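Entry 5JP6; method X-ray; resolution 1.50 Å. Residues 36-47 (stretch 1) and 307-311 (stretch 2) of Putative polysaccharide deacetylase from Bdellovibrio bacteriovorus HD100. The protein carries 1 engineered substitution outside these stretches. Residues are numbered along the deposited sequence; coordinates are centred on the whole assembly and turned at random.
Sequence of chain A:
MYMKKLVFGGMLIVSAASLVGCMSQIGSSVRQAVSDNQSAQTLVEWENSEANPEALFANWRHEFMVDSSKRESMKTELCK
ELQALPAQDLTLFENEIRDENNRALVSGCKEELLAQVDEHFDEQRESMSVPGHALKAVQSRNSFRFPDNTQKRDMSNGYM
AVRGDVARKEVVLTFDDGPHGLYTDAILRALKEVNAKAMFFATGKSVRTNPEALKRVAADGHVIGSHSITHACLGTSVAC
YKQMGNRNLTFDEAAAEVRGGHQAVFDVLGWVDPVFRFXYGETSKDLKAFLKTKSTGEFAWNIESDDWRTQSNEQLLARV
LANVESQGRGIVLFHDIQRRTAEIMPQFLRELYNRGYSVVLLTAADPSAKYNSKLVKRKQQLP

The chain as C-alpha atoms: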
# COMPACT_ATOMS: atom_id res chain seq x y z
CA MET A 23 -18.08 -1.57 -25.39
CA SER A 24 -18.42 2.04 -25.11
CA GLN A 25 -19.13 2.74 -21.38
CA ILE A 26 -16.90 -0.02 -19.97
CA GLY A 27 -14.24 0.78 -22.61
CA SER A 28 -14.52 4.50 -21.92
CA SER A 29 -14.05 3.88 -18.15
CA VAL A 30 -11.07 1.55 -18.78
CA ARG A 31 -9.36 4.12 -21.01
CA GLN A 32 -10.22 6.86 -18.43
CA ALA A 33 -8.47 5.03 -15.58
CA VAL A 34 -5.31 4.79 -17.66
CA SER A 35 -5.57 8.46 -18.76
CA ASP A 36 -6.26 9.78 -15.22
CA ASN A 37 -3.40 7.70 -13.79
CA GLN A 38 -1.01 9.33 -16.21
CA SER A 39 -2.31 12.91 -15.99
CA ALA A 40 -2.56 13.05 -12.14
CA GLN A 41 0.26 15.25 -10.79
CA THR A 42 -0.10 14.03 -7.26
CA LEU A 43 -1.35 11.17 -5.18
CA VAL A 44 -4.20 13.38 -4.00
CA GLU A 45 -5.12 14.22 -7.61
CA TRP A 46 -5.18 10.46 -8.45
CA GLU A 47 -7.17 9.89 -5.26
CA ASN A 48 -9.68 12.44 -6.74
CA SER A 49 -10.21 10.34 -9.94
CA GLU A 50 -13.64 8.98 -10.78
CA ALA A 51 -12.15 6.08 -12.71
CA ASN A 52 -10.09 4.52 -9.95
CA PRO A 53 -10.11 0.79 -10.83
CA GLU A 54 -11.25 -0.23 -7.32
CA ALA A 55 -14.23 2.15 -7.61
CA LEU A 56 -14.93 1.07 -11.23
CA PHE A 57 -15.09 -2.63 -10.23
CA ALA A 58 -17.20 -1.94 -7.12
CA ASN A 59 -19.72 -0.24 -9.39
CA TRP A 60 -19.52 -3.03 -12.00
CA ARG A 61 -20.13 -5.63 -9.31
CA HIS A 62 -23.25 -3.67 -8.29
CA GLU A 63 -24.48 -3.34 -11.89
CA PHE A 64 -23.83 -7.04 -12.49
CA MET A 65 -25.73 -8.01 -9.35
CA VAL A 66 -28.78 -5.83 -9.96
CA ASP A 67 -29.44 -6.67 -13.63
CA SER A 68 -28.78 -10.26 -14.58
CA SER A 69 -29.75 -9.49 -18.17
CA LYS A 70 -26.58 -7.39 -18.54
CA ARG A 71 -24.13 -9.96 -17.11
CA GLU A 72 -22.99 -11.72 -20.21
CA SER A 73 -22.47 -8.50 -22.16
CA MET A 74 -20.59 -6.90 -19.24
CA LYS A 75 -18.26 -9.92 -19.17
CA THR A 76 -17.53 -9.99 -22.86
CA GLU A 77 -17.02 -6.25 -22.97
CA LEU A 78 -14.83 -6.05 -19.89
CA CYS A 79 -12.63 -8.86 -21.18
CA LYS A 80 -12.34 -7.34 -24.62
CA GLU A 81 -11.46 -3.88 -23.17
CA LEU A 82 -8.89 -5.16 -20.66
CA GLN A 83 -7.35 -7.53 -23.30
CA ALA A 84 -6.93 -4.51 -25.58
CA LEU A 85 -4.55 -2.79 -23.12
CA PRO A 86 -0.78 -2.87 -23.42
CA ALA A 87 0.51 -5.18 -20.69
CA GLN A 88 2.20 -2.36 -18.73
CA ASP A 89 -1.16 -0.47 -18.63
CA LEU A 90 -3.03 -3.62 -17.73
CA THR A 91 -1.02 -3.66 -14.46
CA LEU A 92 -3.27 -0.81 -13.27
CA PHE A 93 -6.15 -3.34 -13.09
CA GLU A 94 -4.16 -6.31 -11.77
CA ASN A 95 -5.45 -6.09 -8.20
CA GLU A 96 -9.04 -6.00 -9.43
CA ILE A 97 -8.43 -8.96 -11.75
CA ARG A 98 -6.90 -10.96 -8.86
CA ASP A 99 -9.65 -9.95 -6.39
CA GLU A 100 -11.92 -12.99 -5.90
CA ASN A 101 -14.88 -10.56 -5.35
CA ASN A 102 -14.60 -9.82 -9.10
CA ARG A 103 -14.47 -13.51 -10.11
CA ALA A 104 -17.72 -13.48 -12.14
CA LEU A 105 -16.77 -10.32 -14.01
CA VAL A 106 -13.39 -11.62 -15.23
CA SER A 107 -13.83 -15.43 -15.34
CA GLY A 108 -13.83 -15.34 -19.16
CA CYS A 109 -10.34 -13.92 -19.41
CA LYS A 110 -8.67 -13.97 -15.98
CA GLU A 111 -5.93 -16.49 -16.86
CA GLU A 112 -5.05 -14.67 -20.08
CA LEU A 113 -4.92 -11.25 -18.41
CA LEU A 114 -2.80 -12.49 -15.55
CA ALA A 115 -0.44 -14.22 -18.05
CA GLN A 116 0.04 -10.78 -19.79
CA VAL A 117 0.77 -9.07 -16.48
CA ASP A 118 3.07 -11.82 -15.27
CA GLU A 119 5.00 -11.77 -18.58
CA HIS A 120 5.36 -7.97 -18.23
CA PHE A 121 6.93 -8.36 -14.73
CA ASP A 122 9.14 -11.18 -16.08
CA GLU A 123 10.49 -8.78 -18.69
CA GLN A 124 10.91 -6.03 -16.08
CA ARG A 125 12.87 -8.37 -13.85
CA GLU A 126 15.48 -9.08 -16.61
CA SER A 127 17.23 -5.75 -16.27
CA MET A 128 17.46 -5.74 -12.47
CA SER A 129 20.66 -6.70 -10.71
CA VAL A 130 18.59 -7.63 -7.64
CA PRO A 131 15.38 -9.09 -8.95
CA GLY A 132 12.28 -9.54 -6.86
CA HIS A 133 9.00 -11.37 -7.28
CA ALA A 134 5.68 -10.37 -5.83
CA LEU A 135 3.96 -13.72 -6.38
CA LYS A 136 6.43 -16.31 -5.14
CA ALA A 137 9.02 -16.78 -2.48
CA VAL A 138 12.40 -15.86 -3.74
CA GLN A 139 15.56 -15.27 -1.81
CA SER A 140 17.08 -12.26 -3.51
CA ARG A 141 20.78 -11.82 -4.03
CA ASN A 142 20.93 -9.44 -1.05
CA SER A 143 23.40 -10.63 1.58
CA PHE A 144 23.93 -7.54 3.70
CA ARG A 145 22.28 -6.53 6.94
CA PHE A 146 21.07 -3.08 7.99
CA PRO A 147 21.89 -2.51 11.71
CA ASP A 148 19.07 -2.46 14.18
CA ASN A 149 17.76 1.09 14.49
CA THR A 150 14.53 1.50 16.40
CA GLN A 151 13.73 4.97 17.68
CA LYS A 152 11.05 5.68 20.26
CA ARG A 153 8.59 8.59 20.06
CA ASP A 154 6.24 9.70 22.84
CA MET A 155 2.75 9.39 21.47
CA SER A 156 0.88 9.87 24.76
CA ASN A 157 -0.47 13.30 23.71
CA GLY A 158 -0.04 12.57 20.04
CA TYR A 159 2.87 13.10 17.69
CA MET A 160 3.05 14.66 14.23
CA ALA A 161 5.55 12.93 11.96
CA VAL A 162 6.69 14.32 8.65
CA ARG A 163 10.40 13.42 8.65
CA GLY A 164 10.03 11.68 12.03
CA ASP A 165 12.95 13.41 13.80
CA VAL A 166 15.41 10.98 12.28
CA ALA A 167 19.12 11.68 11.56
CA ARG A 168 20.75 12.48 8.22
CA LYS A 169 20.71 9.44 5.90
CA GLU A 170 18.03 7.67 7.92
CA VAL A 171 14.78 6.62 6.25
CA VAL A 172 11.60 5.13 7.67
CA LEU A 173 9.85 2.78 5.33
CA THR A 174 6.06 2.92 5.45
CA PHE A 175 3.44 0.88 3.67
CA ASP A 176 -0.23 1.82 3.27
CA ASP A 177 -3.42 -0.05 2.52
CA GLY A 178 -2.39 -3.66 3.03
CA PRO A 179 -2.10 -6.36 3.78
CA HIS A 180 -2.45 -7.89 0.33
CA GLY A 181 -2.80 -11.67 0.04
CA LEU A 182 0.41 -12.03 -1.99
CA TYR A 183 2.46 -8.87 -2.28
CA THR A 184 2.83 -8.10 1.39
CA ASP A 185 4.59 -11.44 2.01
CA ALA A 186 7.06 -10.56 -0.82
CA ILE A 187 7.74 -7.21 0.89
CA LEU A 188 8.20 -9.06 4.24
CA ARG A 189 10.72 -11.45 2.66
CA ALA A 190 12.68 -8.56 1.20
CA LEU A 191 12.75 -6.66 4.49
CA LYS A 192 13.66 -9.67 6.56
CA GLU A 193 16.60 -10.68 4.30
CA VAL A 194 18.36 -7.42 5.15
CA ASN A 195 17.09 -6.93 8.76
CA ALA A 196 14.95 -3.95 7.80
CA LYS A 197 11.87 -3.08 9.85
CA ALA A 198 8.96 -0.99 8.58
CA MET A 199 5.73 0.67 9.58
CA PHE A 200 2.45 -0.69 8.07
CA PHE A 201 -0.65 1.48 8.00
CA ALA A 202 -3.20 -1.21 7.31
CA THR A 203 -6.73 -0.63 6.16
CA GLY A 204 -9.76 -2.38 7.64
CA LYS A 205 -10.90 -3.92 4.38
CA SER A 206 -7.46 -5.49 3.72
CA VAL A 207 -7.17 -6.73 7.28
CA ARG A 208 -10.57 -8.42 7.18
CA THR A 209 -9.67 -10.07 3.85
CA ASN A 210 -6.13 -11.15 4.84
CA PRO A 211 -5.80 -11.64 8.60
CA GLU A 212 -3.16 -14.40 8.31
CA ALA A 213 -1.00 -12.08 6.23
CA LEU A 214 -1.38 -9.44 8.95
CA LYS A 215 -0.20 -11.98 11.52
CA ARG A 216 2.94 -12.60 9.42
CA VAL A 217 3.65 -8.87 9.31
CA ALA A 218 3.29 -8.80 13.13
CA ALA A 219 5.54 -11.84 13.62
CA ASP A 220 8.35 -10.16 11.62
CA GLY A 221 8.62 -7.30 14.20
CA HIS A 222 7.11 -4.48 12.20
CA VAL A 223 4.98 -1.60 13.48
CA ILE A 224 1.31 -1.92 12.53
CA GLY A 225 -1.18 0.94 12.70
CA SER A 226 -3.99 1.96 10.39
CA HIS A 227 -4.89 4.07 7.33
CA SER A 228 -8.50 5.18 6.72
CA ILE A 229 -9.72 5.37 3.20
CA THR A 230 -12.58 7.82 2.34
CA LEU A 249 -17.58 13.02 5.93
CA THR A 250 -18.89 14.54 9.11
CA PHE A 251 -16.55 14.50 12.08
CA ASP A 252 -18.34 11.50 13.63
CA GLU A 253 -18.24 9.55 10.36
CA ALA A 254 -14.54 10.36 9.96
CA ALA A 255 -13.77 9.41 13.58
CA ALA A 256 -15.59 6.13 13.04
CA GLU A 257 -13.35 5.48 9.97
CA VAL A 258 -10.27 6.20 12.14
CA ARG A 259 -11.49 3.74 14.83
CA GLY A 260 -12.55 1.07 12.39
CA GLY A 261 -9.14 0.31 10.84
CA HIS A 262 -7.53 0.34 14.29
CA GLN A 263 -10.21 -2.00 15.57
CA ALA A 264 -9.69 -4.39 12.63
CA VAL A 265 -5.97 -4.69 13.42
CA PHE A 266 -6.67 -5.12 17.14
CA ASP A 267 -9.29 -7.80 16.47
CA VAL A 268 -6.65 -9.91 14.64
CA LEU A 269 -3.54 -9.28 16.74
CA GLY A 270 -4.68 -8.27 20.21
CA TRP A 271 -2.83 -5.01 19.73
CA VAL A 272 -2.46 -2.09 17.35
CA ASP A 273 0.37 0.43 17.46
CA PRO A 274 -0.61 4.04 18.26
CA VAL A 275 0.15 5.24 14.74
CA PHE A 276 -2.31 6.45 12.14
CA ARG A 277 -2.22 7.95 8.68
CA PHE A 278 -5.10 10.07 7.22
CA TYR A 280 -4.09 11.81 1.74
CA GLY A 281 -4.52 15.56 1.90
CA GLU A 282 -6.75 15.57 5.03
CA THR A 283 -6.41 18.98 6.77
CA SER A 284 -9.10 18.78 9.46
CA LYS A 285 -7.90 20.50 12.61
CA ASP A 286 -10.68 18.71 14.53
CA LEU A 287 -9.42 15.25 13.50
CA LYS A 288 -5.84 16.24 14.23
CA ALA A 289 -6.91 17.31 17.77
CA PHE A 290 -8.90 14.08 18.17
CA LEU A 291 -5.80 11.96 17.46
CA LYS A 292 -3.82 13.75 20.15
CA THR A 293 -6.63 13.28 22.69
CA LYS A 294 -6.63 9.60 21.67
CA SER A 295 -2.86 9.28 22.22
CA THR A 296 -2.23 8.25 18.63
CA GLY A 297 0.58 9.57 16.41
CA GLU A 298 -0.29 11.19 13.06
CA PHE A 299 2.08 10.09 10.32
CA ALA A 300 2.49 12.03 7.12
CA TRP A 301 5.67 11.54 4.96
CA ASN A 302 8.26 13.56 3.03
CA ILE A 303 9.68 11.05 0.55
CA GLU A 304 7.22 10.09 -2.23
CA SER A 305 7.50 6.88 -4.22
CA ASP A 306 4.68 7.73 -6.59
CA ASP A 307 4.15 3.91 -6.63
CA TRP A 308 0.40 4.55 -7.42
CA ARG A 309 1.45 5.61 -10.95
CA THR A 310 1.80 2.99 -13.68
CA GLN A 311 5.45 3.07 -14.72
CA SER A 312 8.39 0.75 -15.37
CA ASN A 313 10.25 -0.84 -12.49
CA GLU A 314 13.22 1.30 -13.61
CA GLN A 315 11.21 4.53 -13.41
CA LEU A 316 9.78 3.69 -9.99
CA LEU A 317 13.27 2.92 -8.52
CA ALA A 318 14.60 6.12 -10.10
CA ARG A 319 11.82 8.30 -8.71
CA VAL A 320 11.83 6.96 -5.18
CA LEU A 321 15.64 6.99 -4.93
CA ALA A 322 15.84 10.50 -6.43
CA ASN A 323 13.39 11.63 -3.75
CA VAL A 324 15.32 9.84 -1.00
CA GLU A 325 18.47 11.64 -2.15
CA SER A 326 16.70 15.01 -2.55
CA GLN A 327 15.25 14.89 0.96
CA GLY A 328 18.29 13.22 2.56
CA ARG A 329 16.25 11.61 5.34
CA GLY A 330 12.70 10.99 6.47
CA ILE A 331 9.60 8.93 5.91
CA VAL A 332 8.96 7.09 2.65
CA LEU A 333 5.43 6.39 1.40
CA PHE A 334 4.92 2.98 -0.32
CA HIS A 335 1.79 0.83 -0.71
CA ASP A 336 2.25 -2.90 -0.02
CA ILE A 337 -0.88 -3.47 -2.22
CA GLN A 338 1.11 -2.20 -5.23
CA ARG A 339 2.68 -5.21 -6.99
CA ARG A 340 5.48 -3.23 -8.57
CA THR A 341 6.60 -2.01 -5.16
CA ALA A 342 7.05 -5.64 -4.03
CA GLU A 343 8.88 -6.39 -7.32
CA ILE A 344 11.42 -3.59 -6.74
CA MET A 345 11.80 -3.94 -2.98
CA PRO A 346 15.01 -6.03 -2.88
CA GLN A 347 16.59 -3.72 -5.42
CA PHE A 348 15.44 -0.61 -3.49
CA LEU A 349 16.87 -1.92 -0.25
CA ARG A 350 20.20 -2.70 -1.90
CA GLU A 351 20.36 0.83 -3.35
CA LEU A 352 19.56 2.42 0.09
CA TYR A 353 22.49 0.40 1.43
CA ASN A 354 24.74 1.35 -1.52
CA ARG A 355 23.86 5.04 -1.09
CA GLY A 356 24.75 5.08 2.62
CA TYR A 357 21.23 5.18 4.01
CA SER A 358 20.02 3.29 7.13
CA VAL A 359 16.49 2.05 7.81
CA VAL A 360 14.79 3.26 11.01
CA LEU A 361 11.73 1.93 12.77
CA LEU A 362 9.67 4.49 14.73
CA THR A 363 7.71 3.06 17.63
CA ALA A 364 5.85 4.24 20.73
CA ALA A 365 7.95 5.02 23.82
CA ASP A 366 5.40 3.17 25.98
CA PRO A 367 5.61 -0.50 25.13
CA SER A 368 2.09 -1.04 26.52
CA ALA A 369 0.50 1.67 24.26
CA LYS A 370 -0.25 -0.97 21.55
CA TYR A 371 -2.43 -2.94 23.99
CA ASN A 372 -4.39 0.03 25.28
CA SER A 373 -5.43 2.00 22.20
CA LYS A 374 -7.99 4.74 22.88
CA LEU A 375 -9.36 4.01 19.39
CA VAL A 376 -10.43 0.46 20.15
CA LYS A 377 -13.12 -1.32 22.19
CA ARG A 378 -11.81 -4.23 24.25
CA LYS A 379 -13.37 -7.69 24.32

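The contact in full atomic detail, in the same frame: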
# COMPACT_ATOMS: atom_id res chain seq x y z
N ASP A 36 -6.31 9.04 -16.50
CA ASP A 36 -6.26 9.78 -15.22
C ASP A 36 -5.00 9.41 -14.43
O ASP A 36 -4.40 10.26 -13.77
CB ASP A 36 -7.48 9.50 -14.34
CG ASP A 36 -8.73 10.17 -14.81
OD1 ASP A 36 -8.69 10.85 -15.85
OD2 ASP A 36 -9.77 10.04 -14.11
N ASN A 37 -4.59 8.14 -14.50
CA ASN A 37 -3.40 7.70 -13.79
C ASN A 37 -2.15 8.41 -14.34
O ASN A 37 -1.23 8.74 -13.61
CB ASN A 37 -3.22 6.20 -13.90
CG ASN A 37 -2.07 5.69 -13.07
OD1 ASN A 37 -0.99 5.48 -13.55
ND2 ASN A 37 -2.34 5.46 -11.79
N GLN A 38 -2.12 8.64 -15.63
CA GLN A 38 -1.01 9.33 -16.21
C GLN A 38 -1.04 10.85 -16.05
O GLN A 38 0.01 11.46 -15.91
CB GLN A 38 -0.91 8.92 -17.67
CG GLN A 38 -0.42 7.48 -17.84
CD GLN A 38 0.78 7.10 -16.91
OE1 GLN A 38 1.94 7.57 -17.09
NE2 GLN A 38 0.50 6.24 -15.93
N SER A 39 -2.22 11.45 -16.03
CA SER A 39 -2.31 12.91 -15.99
C SER A 39 -2.28 13.47 -14.55
O SER A 39 -1.94 14.65 -14.34
CB SER A 39 -3.54 13.37 -16.79
OG SER A 39 -4.74 12.98 -16.16
N ALA A 40 -2.60 12.62 -13.56
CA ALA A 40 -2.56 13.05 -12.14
C ALA A 40 -1.16 13.55 -11.77
O ALA A 40 -0.18 12.88 -12.07
CB ALA A 40 -2.98 11.92 -11.23
N GLN A 41 -1.05 14.74 -11.16
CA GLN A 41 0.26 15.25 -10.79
C GLN A 41 0.65 14.82 -9.40
O GLN A 41 1.83 14.84 -9.04
CB GLN A 41 0.32 16.78 -10.88
CG GLN A 41 0.42 17.29 -12.30
CD GLN A 41 -0.24 18.64 -12.45
OE1 GLN A 41 0.42 19.62 -12.72
NE2 GLN A 41 -1.56 18.68 -12.25
N THR A 42 -0.34 14.47 -8.61
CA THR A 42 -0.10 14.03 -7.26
C THR A 42 -0.97 12.86 -6.87
O THR A 42 -1.99 12.55 -7.50
CB THR A 42 -0.40 15.16 -6.25
OG1 THR A 42 -1.81 15.40 -6.25
CG2 THR A 42 0.35 16.42 -6.61
N LEU A 43 -0.56 12.21 -5.80
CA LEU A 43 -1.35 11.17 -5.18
C LEU A 43 -2.77 11.63 -4.87
O LEU A 43 -3.74 10.91 -5.16
CB LEU A 43 -0.63 10.70 -3.91
CG LEU A 43 -1.37 9.74 -3.01
CD1 LEU A 43 -1.91 8.55 -3.80
CD2 LEU A 43 -0.44 9.30 -1.87
N VAL A 44 -2.89 12.82 -4.29
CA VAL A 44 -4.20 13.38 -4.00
C VAL A 44 -5.02 13.54 -5.30
O VAL A 44 -6.21 13.14 -5.36
CB VAL A 44 -4.07 14.75 -3.29
CG1 VAL A 44 -5.44 15.42 -3.18
CG2 VAL A 44 -3.42 14.55 -1.90
N GLU A 45 -4.40 14.10 -6.34
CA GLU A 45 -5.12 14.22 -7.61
C GLU A 45 -5.62 12.83 -8.11
O GLU A 45 -6.76 12.70 -8.56
CB GLU A 45 -4.24 14.89 -8.68
CG GLU A 45 -5.06 15.39 -9.85
CD GLU A 45 -4.27 16.20 -10.86
OE1 GLU A 45 -3.13 16.64 -10.55
OE2 GLU A 45 -4.80 16.41 -11.97
N TRP A 46 -4.78 11.80 -8.01
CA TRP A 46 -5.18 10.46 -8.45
C TRP A 46 -6.27 9.90 -7.57
O TRP A 46 -7.20 9.23 -8.07
CB TRP A 46 -3.96 9.51 -8.46
CG TRP A 46 -4.24 8.06 -8.58
CD1 TRP A 46 -3.91 7.09 -7.66
CD2 TRP A 46 -4.90 7.36 -9.66
NE1 TRP A 46 -4.30 5.86 -8.09
CE2 TRP A 46 -4.94 6.00 -9.30
CE3 TRP A 46 -5.50 7.76 -10.87
CZ2 TRP A 46 -5.48 5.03 -10.12
CZ3 TRP A 46 -6.06 6.80 -11.67
CH2 TRP A 46 -6.04 5.44 -11.30
N GLU A 47 -6.11 10.14 -6.25
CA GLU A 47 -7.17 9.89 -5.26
C GLU A 47 -8.49 10.56 -5.65
O GLU A 47 -9.55 10.00 -5.40
CB GLU A 47 -6.74 10.36 -3.85
CG GLU A 47 -6.39 9.26 -2.85
CD GLU A 47 -6.82 9.63 -1.42
OE1 GLU A 47 -6.30 10.63 -0.87
OE2 GLU A 47 -7.70 8.93 -0.86
N ASP A 307 4.35 5.30 -6.18
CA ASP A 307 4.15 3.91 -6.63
C ASP A 307 2.71 3.65 -7.10
O ASP A 307 2.46 2.58 -7.67
CB ASP A 307 4.64 2.88 -5.61
CG ASP A 307 3.83 2.85 -4.34
OD1 ASP A 307 2.90 3.69 -4.14
OD2 ASP A 307 4.10 1.99 -3.49
N TRP A 308 1.79 4.60 -6.89
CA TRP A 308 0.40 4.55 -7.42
C TRP A 308 0.38 4.71 -8.95
O TRP A 308 -0.63 4.38 -9.59
CB TRP A 308 -0.45 5.64 -6.75
CG TRP A 308 0.11 7.03 -6.90
CD1 TRP A 308 0.91 7.69 -6.01
CD2 TRP A 308 -0.10 7.93 -8.00
NE1 TRP A 308 1.23 8.92 -6.50
CE2 TRP A 308 0.64 9.10 -7.72
CE3 TRP A 308 -0.80 7.85 -9.21
CZ2 TRP A 308 0.65 10.19 -8.58
CZ3 TRP A 308 -0.75 8.94 -10.07
CH2 TRP A 308 -0.05 10.09 -9.74
N ARG A 309 1.43 5.30 -9.52
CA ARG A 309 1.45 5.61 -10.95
C ARG A 309 2.00 4.42 -11.74
O ARG A 309 3.06 3.90 -11.43
CB ARG A 309 2.27 6.88 -11.22
CG ARG A 309 1.98 7.46 -12.59
CD ARG A 309 2.97 8.51 -13.01
NE ARG A 309 2.99 9.67 -12.15
CZ ARG A 309 2.12 10.68 -12.22
NH1 ARG A 309 1.07 10.62 -13.04
NH2 ARG A 309 2.31 11.74 -11.44
N THR A 310 1.29 4.00 -12.76
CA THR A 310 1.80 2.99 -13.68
C THR A 310 3.09 3.53 -14.30
O THR A 310 3.12 4.64 -14.86
CB THR A 310 0.80 2.63 -14.77
OG1 THR A 310 -0.43 2.21 -14.18
CG2 THR A 310 1.34 1.52 -15.71
N GLN A 311 4.12 2.69 -14.24
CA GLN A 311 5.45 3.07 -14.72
C GLN A 311 6.31 1.83 -14.72
O GLN A 311 5.95 0.83 -14.07
CB GLN A 311 6.08 4.11 -13.84
CG GLN A 311 6.31 3.66 -12.40
CD GLN A 311 6.55 4.83 -11.45
OE1 GLN A 311 7.58 5.50 -11.52
NE2 GLN A 311 5.60 5.09 -10.59

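Two helical segments, 36-39 and 43-47, joined by a short turn, meet an irregular strip of chain, 307-311, more than 260 residues further along the sequence. The strip forms no regular helix or strand, and the side chain of Asn37 serves two of its backbone polar groups. An amide side chain can give and accept at once: Asn37 ND2 donates to Trp308 O at 3.0 Å, while Asn37 OD1 accepts from Thr310 N at 2.8 Å, both nearly straight. The carboxamide thus spans Arg309, whose CA lies 6.0 Å from the CA of Asn37. One residue on, Gln38 starts out pointing away, but its longer chain curls back so that Gln38 NE2 donates to Thr310 O at 3.3 Å.

Arg309 returns the favour. At the turn, Ala40 is the first residue to leave helical geometry, and its carbonyl meets the guanidinium; both NH1 and NH2 of Arg309 donate to Ala40 O, each at 2.8 Å, a forked arrangement with the oxygen near the guanidinium plane. Gln311 NE2 in turn satisfies Arg309 O at 2.9 Å.

Trp308 supplies the apolar half of the contact and loses more surface than any other residue here. Leu43 CA lies 4.0 Å from the centroid of the Trp308 five-membered ring and Trp46 CB 3.9 Å from that of the Trp308 six-membered ring, both over the ring face as CH-pi contacts. The Trp46 and Trp308 rings are near parallel, at 15°, but slid apart with little overlap. Ala40 CB reaches Trp308 CH2 at 3.8 Å, its small methyl packing against the indole. The cost is Trp308 NE1, buried without a partner.

The second helix is secured locally: Thr42 OG1 caps it by accepting from Glu45 N at 2.9 Å, and Glu45 OE1 accepts from Gln41 N at 2.9 Å and Gln41 NE2 at 3.1 Å, bracing the turn.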